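Local coordinates for sensory transduction histidine kinase, putative (Borrelia burgdorferi, PDB 5BWJ), which forms the periplasmic Venus-flytrap sensor domain of a hybrid histidine kinase that probably autophosphorylates on histidine in response to small molecules, at residues B[30-33]-B[34-37]. Residues are numbered along the deposited sequence; the frame is centred on the assembly and turned at random.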
loop_
_atom_site.group_PDB
_atom_site.type_symbol
_atom_site.label_atom_id
_atom_site.label_comp_id
_atom_site.label_asym_id
_atom_site.label_seq_id
_atom_site.Cartn_x
_atom_site.Cartn_y
_atom_site.Cartn_z
ATOM N N GLY B 30 -10.742 -0.624 8.812
ATOM C CA GLY B 30 -10.306 -1.187 7.549
ATOM C C GLY B 30 -11.417 -1.334 6.531
ATOM O O GLY B 30 -12.591 -1.121 6.837
ATOM N N LEU B 31 -11.035 -1.714 5.315
ATOM C CA LEU B 31 -11.972 -1.833 4.205
ATOM C C LEU B 31 -12.298 -3.290 3.869
ATOM O O LEU B 31 -13.134 -3.553 3.004
ATOM C CB LEU B 31 -11.406 -1.127 2.967
ATOM C CG LEU B 31 -10.011 -1.554 2.496
ATOM C CD1 LEU B 31 -10.087 -2.720 1.531
ATOM C CD2 LEU B 31 -9.283 -0.384 1.861
ATOM N N ILE B 32 -11.642 -4.230 4.545
ATOM C CA ILE B 32 -11.836 -5.649 4.251
ATOM C C ILE B 32 -13.267 -6.082 4.554
ATOM O O ILE B 32 -13.813 -6.964 3.892
ATOM C CB ILE B 32 -10.858 -6.547 5.056
ATOM C CG1 ILE B 32 -10.896 -7.994 4.551
ATOM C CG2 ILE B 32 -11.188 -6.521 6.548
ATOM C CD1 ILE B 32 -10.356 -8.186 3.149
ATOM N N PHE B 33 -13.868 -5.451 5.558
ATOM C CA PHE B 33 -15.212 -5.807 5.994
ATOM C C PHE B 33 -16.221 -5.502 4.893
ATOM O O PHE B 33 -17.163 -6.262 4.671
ATOM C CB PHE B 33 -15.565 -5.060 7.282
ATOM C CG PHE B 33 -14.466 -5.080 8.306
ATOM C CD1 PHE B 33 -14.242 -6.206 9.082
ATOM C CD2 PHE B 33 -13.645 -3.976 8.482
ATOM C CE1 PHE B 33 -13.225 -6.230 10.018
ATOM C CE2 PHE B 33 -12.626 -3.994 9.417
ATOM C CZ PHE B 33 -12.417 -5.124 10.187
ATOM N N SER B 34 -16.006 -4.387 4.200
ATOM C CA SER B 34 -16.828 -4.017 3.054
ATOM C C SER B 34 -16.677 -5.028 1.919
ATOM O O SER B 34 -17.658 -5.412 1.283
ATOM C CB SER B 34 -16.452 -2.618 2.562
ATOM O OG SER B 34 -17.147 -2.291 1.370
ATOM N N ILE B 35 -15.441 -5.453 1.671
ATOM C CA ILE B 35 -15.158 -6.424 0.620
ATOM C C ILE B 35 -15.806 -7.773 0.919
ATOM O O ILE B 35 -16.379 -8.403 0.031
ATOM C CB ILE B 35 -13.640 -6.636 0.438
ATOM C CG1 ILE B 35 -12.955 -5.315 0.079
ATOM C CG2 ILE B 35 -13.367 -7.675 -0.653
ATOM C CD1 ILE B 35 -11.443 -5.384 0.118
ATOM N N LEU B 36 -15.697 -8.219 2.167
ATOM C CA LEU B 36 -16.224 -9.521 2.562
ATOM C C LEU B 36 -17.747 -9.570 2.476
ATOM O O LEU B 36 -18.315 -10.597 2.109
ATOM C CB LEU B 36 -15.767 -9.871 3.981
ATOM C CG LEU B 36 -14.280 -10.206 4.142
ATOM C CD1 LEU B 36 -13.912 -10.324 5.613
ATOM C CD2 LEU B 36 -13.924 -11.489 3.406
ATOM N N ASP B 37 -18.405 -8.465 2.814
ATOM C CA ASP B 37 -19.856 -8.375 2.683
ATOM C C ASP B 37 -20.275 -8.486 1.219
ATOM O O ASP B 37 -21.303 -9.081 0.905
ATOM C CB ASP B 37 -20.376 -7.066 3.281
ATOM C CG ASP B 37 -20.348 -7.061 4.802
ATOM O OD1 ASP B 37 -20.460 -8.146 5.410
ATOM O OD2 ASP B 37 -20.220 -5.968 5.391
HETATM O O HOH W 1 -15.032 -1.962 5.600
#
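Leu31 and Ile35 meet where the chain enters helix 32-42, their side chains running alongside each other in the same direction. Leu31 CD1 lies 3.3 Å from Ile35 CD1, tighter than usual for two methyl groups. With chi1 at 55°, Leu31 carries CG between its backbone N and carbonyl carbon, and CD1 ends up beside the isoleucine. One residue further along the chain, Ile32 and Leu36 cross at a slant at ordinary van der Waals distance, Ile32 CG1 standing 4.0 Å from Leu36 CD1.

The backbone underneath winds into a regular alpha-helix. Ile35 N reaches Leu31 O at 3.3 Å, in the carbonyl plane, while Leu36 N makes a shorter bond of 2.8 Å to Ile32 O. Asp37 N continues the series to Phe33 O.

The looser side holds exposed Asp37 and partly exposed Ser34. Ser34 N makes a weak bond to Leu31 O and gives a second one, of 3.0 Å, to a water that donates to Gly30 O. Phe33 is intermediate: partly exposed, yet with Ile32 CG2 3.8 Å above its ring centre. Its side chain lies about 6 Å from that of Glu29, a magnesium-binding residue seen in a structure of this protein, though no ion is bound to this chain here.

Phe182 of the second subunit packs on Leu31 and Ser34, placing the helix start at the dimer interface. Within this lobe of the flytrap, Leu31 and Ile32 touch Phe19, Ile35 rests on Leu210, and Phe33 and Leu36 face strands 6-13 and 45-52, through Leu12 and Val49 and through Phe10, Ile47 and Val49 respectively.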